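Local coordinates for DUF192 domain-containing protein (Novosphingobium aromaticivorans, PDB 3M7A), which is of unknown function but belongs to the DUF192 family and is probably exported as a lipoprotein, at residues Pro24-Phe36 / Leu126-Trp140. Numbering follows the deposited sequence.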
loop_
_atom_site.group_PDB
_atom_site.type_symbol
_atom_site.label_atom_id
_atom_site.label_comp_id
_atom_site.label_asym_id
_atom_site.label_seq_id
_atom_site.Cartn_x
_atom_site.Cartn_y
_atom_site.Cartn_z
ATOM N N PRO A 24 3.490 -5.414 -9.557
ATOM C CA PRO A 24 2.819 -4.158 -9.916
ATOM C C PRO A 24 1.416 -4.081 -9.306
ATOM O O PRO A 24 0.654 -5.050 -9.365
ATOM C CB PRO A 24 2.743 -4.226 -11.436
ATOM C CG PRO A 24 2.753 -5.684 -11.732
ATOM C CD PRO A 24 3.662 -6.291 -10.716
ATOM N N VAL A 25 1.090 -2.929 -8.711
ATOM C CA VAL A 25 -0.241 -2.675 -8.129
ATOM C C VAL A 25 -0.751 -1.404 -8.779
ATOM O O VAL A 25 -0.014 -0.431 -8.871
ATOM C CB VAL A 25 -0.169 -2.499 -6.594
ATOM C CG1 VAL A 25 -1.544 -2.143 -6.031
ATOM C CG2 VAL A 25 0.423 -3.733 -5.938
ATOM N N THR A 26 -2.013 -1.420 -9.211
ATOM C CA THR A 26 -2.626 -0.249 -9.827
ATOM C C THR A 26 -3.768 0.241 -8.981
ATOM O O THR A 26 -4.428 -0.532 -8.289
ATOM C CB THR A 26 -3.109 -0.546 -11.278
ATOM O OG1 THR A 26 -4.104 -1.572 -11.263
ATOM C CG2 THR A 26 -1.916 -0.949 -12.163
ATOM N N VAL A 27 -3.956 1.546 -9.034
ATOM C CA VAL A 27 -5.044 2.217 -8.353
ATOM C C VAL A 27 -5.695 3.111 -9.408
ATOM O O VAL A 27 -5.035 3.996 -9.966
ATOM C CB VAL A 27 -4.600 3.060 -7.128
ATOM C CG1 VAL A 27 -5.804 3.632 -6.427
ATOM C CG2 VAL A 27 -3.764 2.209 -6.155
ATOM N N THR A 28 -6.992 2.894 -9.666
ATOM C CA THR A 28 -7.679 3.535 -10.783
ATOM C C THR A 28 -8.994 4.134 -10.323
ATOM O O THR A 28 -9.794 3.492 -9.631
ATOM C CB THR A 28 -7.898 2.538 -11.937
ATOM O OG1 THR A 28 -6.649 1.933 -12.258
ATOM C CG2 THR A 28 -8.476 3.233 -13.163
ATOM N N GLY A 29 -9.203 5.388 -10.704
ATOM C CA GLY A 29 -10.419 6.103 -10.363
ATOM C C GLY A 29 -10.538 7.372 -11.189
ATOM O O GLY A 29 -9.914 7.483 -12.257
ATOM N N THR A 30 -11.276 8.352 -10.672
ATOM C CA THR A 30 -11.486 9.608 -11.393
ATOM C C THR A 30 -10.180 10.329 -11.683
ATOM O O THR A 30 -10.040 10.966 -12.715
ATOM C CB THR A 30 -12.423 10.535 -10.611
ATOM O OG1 THR A 30 -13.646 9.841 -10.378
ATOM C CG2 THR A 30 -12.707 11.804 -11.388
ATOM N N SER A 31 -9.207 10.217 -10.775
ATOM C CA SER A 31 -7.905 10.855 -10.992
ATOM C C SER A 31 -7.061 10.199 -12.065
ATOM O O SER A 31 -6.043 10.772 -12.477
ATOM C CB SER A 31 -7.111 10.910 -9.681
ATOM O OG SER A 31 -6.612 9.627 -9.322
ATOM N N GLY A 32 -7.455 9.018 -12.529
ATOM C CA GLY A 32 -6.675 8.301 -13.507
ATOM C C GLY A 32 -6.173 6.965 -12.952
ATOM O O GLY A 32 -6.788 6.396 -12.040
ATOM N N ARG A 33 -5.057 6.504 -13.500
ATOM C CA ARG A 33 -4.470 5.227 -13.160
ATOM C C ARG A 33 -3.071 5.456 -12.649
ATOM O O ARG A 33 -2.253 6.069 -13.333
ATOM C CB ARG A 33 -4.476 4.270 -14.364
ATOM C CG ARG A 33 -3.879 2.880 -14.099
ATOM C CD ARG A 33 -4.018 2.039 -15.340
ATOM N NE ARG A 33 -3.763 0.611 -15.194
ATOM C CZ ARG A 33 -4.655 -0.296 -14.807
ATOM N NH1 ARG A 33 -5.853 0.075 -14.378
ATOM N NH2 ARG A 33 -4.357 -1.589 -14.883
ATOM N N HIS A 34 -2.809 4.936 -11.447
ATOM C CA HIS A 34 -1.517 5.052 -10.762
ATOM C C HIS A 34 -0.931 3.670 -10.591
ATOM O O HIS A 34 -1.685 2.708 -10.392
ATOM C CB HIS A 34 -1.699 5.699 -9.385
ATOM C CG HIS A 34 -2.488 6.953 -9.441
ATOM N ND1 HIS A 34 -1.945 8.160 -9.811
ATOM C CD2 HIS A 34 -3.803 7.175 -9.226
ATOM C CE1 HIS A 34 -2.893 9.080 -9.808
ATOM N NE2 HIS A 34 -4.032 8.513 -9.446
ATOM N N VAL A 35 0.393 3.577 -10.636
ATOM C CA VAL A 35 1.084 2.296 -10.618
ATOM C C VAL A 35 2.205 2.321 -9.577
ATOM O O VAL A 35 3.000 3.253 -9.559
ATOM C CB VAL A 35 1.729 1.974 -12.014
ATOM C CG1 VAL A 35 2.381 0.595 -11.979
ATOM C CG2 VAL A 35 0.691 2.057 -13.106
ATOM N N PHE A 36 2.246 1.309 -8.716
ATOM C CA PHE A 36 3.258 1.171 -7.673
ATOM C C PHE A 36 3.913 -0.195 -7.781
ATOM O O PHE A 36 3.216 -1.197 -7.712
ATOM C CB PHE A 36 2.642 1.373 -6.293
ATOM C CG PHE A 36 1.934 2.678 -6.159
ATOM C CD1 PHE A 36 2.632 3.831 -5.860
ATOM C CD2 PHE A 36 0.566 2.787 -6.383
ATOM C CE1 PHE A 36 1.993 5.060 -5.751
ATOM C CE2 PHE A 36 -0.090 4.007 -6.299
ATOM C CZ PHE A 36 0.618 5.143 -5.966
ATOM N N LEU A 126 1.122 11.262 -0.573
ATOM C CA LEU A 126 1.075 10.976 -1.984
ATOM C C LEU A 126 -0.339 10.714 -2.480
ATOM O O LEU A 126 -0.666 11.035 -3.618
ATOM C CB LEU A 126 2.074 9.835 -2.364
ATOM C CG LEU A 126 2.280 9.538 -3.846
ATOM C CD1 LEU A 126 2.777 10.776 -4.613
ATOM C CD2 LEU A 126 3.279 8.393 -4.001
ATOM N N ALA A 127 -1.177 10.090 -1.652
ATOM C CA ALA A 127 -2.542 9.788 -2.113
ATOM C C ALA A 127 -3.252 11.073 -2.516
ATOM O O ALA A 127 -3.887 11.123 -3.571
ATOM C CB ALA A 127 -3.345 9.018 -1.080
ATOM N N ALA A 128 -3.155 12.107 -1.683
ATOM C CA ALA A 128 -3.830 13.359 -2.001
ATOM C C ALA A 128 -3.187 14.071 -3.181
ATOM O O ALA A 128 -3.874 14.691 -4.001
ATOM C CB ALA A 128 -3.908 14.294 -0.758
ATOM N N ARG A 129 -1.869 14.017 -3.278
ATOM C CA ARG A 129 -1.205 14.632 -4.429
ATOM C C ARG A 129 -1.700 14.004 -5.737
ATOM O O ARG A 129 -1.901 14.694 -6.737
ATOM C CB ARG A 129 0.305 14.495 -4.329
ATOM C CG ARG A 129 1.030 14.929 -5.617
ATOM C CD ARG A 129 2.526 14.752 -5.498
ATOM N NE ARG A 129 3.206 15.046 -6.757
ATOM C CZ ARG A 129 3.629 16.235 -7.146
ATOM N NH1 ARG A 129 3.493 17.291 -6.374
ATOM N NH2 ARG A 129 4.211 16.363 -8.340
ATOM N N LEU A 130 -1.906 12.693 -5.709
ATOM C CA LEU A 130 -2.328 11.914 -6.881
ATOM C C LEU A 130 -3.812 11.930 -7.152
ATOM O O LEU A 130 -4.236 11.672 -8.290
ATOM C CB LEU A 130 -1.845 10.464 -6.750
ATOM C CG LEU A 130 -0.328 10.260 -6.785
ATOM C CD1 LEU A 130 0.002 8.779 -6.579
ATOM C CD2 LEU A 130 0.310 10.801 -8.052
ATOM N N GLY A 131 -4.597 12.206 -6.128
ATOM C CA GLY A 131 -6.030 12.140 -6.233
ATOM C C GLY A 131 -6.662 10.797 -5.939
ATOM O O GLY A 131 -7.820 10.597 -6.305
ATOM N N ILE A 132 -5.928 9.899 -5.290
ATOM C CA ILE A 132 -6.467 8.595 -4.904
ATOM C C ILE A 132 -7.523 8.813 -3.822
ATOM O O ILE A 132 -7.303 9.574 -2.868
ATOM C CB ILE A 132 -5.331 7.653 -4.448
ATOM C CG1 ILE A 132 -4.412 7.295 -5.627
ATOM C CG2 ILE A 132 -5.911 6.389 -3.799
ATOM C CD1 ILE A 132 -3.140 6.562 -5.254
ATOM N N LYS A 133 -8.679 8.172 -3.992
ATOM C CA LYS A 133 -9.835 8.389 -3.113
ATOM C C LYS A 133 -10.548 7.086 -2.774
ATOM O O LYS A 133 -10.479 6.135 -3.529
ATOM C CB LYS A 133 -10.817 9.356 -3.783
ATOM C CG LYS A 133 -10.293 10.797 -3.805
ATOM C CD LYS A 133 -11.143 11.752 -4.594
ATOM C CE LYS A 133 -10.531 13.146 -4.540
ATOM N NZ LYS A 133 -10.329 13.626 -3.152
ATOM N N PRO A 134 -11.271 7.069 -1.646
ATOM C CA PRO A 134 -12.146 5.945 -1.375
ATOM C C PRO A 134 -13.052 5.675 -2.564
ATOM O O PRO A 134 -13.561 6.607 -3.210
ATOM C CB PRO A 134 -12.920 6.392 -0.133
ATOM C CG PRO A 134 -11.959 7.323 0.584
ATOM C CD PRO A 134 -11.296 8.070 -0.550
ATOM N N GLY A 135 -13.252 4.391 -2.860
ATOM C CA GLY A 135 -13.968 3.951 -4.042
ATOM C C GLY A 135 -13.104 3.545 -5.227
ATOM O O GLY A 135 -13.561 2.799 -6.108
ATOM N N ASP A 136 -11.859 3.999 -5.272
ATOM C CA ASP A 136 -10.982 3.659 -6.385
ATOM C C ASP A 136 -10.667 2.169 -6.355
ATOM O O ASP A 136 -10.657 1.522 -5.310
ATOM C CB ASP A 136 -9.680 4.443 -6.304
ATOM C CG ASP A 136 -9.858 5.908 -6.629
ATOM O OD1 ASP A 136 -10.987 6.346 -6.974
ATOM O OD2 ASP A 136 -8.854 6.610 -6.503
ATOM N N LYS A 137 -10.457 1.624 -7.548
ATOM C CA LYS A 137 -10.240 0.186 -7.730
ATOM C C LYS A 137 -8.741 -0.085 -7.650
ATOM O O LYS A 137 -7.922 0.496 -8.390
ATOM C CB LYS A 137 -10.810 -0.289 -9.073
ATOM C CG LYS A 137 -10.870 -1.811 -9.249
ATOM C CD LYS A 137 -12.156 -2.385 -8.590
ATOM C CE LYS A 137 -12.496 -3.792 -9.026
ATOM N NZ LYS A 137 -13.715 -4.314 -8.309
ATOM N N VAL A 138 -8.375 -1.023 -6.792
ATOM C CA VAL A 138 -6.982 -1.458 -6.628
ATOM C C VAL A 138 -6.841 -2.864 -7.182
ATOM O O VAL A 138 -7.658 -3.734 -6.860
ATOM C CB VAL A 138 -6.563 -1.411 -5.138
ATOM C CG1 VAL A 138 -5.090 -1.803 -4.960
ATOM C CG2 VAL A 138 -6.887 -0.029 -4.522
ATOM N N GLU A 139 -5.837 -3.084 -8.029
ATOM C CA GLU A 139 -5.616 -4.391 -8.638
ATOM C C GLU A 139 -4.167 -4.812 -8.505
ATOM O O GLU A 139 -3.248 -3.997 -8.537
ATOM C CB GLU A 139 -5.987 -4.353 -10.121
ATOM C CG GLU A 139 -7.450 -4.108 -10.404
ATOM C CD GLU A 139 -8.337 -5.320 -10.161
ATOM O OE1 GLU A 139 -7.812 -6.418 -9.837
ATOM O OE2 GLU A 139 -9.577 -5.171 -10.306
ATOM N N TRP A 140 -4.010 -6.110 -8.316
ATOM C CA TRP A 140 -2.720 -6.759 -8.228
ATOM C C TRP A 140 -2.841 -8.161 -8.813
ATOM O O TRP A 140 -3.991 -8.608 -9.079
ATOM C CB TRP A 140 -2.247 -6.858 -6.762
ATOM C CG TRP A 140 -3.247 -7.584 -5.877
ATOM C CD1 TRP A 140 -3.304 -8.936 -5.618
ATOM C CD2 TRP A 140 -4.366 -7.018 -5.180
ATOM N NE1 TRP A 140 -4.355 -9.215 -4.806
ATOM C CE2 TRP A 140 -5.032 -8.069 -4.519
ATOM C CE3 TRP A 140 -4.861 -5.724 -5.028
ATOM C CZ2 TRP A 140 -6.174 -7.861 -3.746
ATOM C CZ3 TRP A 140 -5.997 -5.520 -4.249
ATOM C CH2 TRP A 140 -6.619 -6.577 -3.610
ATOM O OXT TRP A 140 -1.814 -8.835 -8.985
HETATM O O HOH W 1 0.526 -7.766 -9.701
HETATM O O HOH W 2 -6.553 -0.396 -10.693
HETATM O O HOH W 3 -9.248 8.987 -8.046
HETATM O O HOH W 4 -6.999 6.782 -8.493
#
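Leu130 lays its CB over one face of the His34 imidazole, 3.9 Å from the ring centroid and 30° off the normal, a CH-pi contact at the last turn of helix 126-130. Ile132 comes to the same ring obliquely, its CG1 3.7 Å from His34 CD2. A 2.8 Å hydrogen bond between His34 NE2 and Ser31 OG, at the turn between the two strands, helps hold the ring's rotation. His34 CG stands beside the backbone N, opposite the carbonyl carbon (chi1 -50°), which lets NE2 reach back to that turn. With an alanine at this position, Ser31 OG would probably lose its imidazole partner and a gap would be likely to open beside Leu130 and Ile132. Two residues on, Phe36 is met at its ring edge: Leu130 CD1 lies 3.7 Å from Phe36 CZ, with Leu126 CD2 and Ile132 CD1 also near the ring plane. Ile132 CG2 touches CG1 of Val27, the side chains crossing at about a right angle.

Asp136 packs its carboxylate against the turn backbone, OD1 3.4 Å from Gly29 CA, where a CB would clash. Its OD2 takes the Lys133 N-H from above the carboxylate plane and receives two waters, which link it to Ser31 N, Ser31 OG and Gly131 O. Beyond it, Thr26 and Glu139 exchange two backbone hydrogen bonds, as do Thr28 and Lys137. Val27 and Val138 lie side by side on one face, near Leu120. On the face of Thr26, Thr28, Lys137 and Glu139, one water joins Thr26 OG1, Thr28 OG1 and Lys137 O, while Glu139 turns off to a salt bridge with Arg93. A beta hairpin thus meets the last helix, closed by a Schellman motif at Gly131, and strand 137-139, which pairs antiparallel into the mixed sheet of this DUF192 domain.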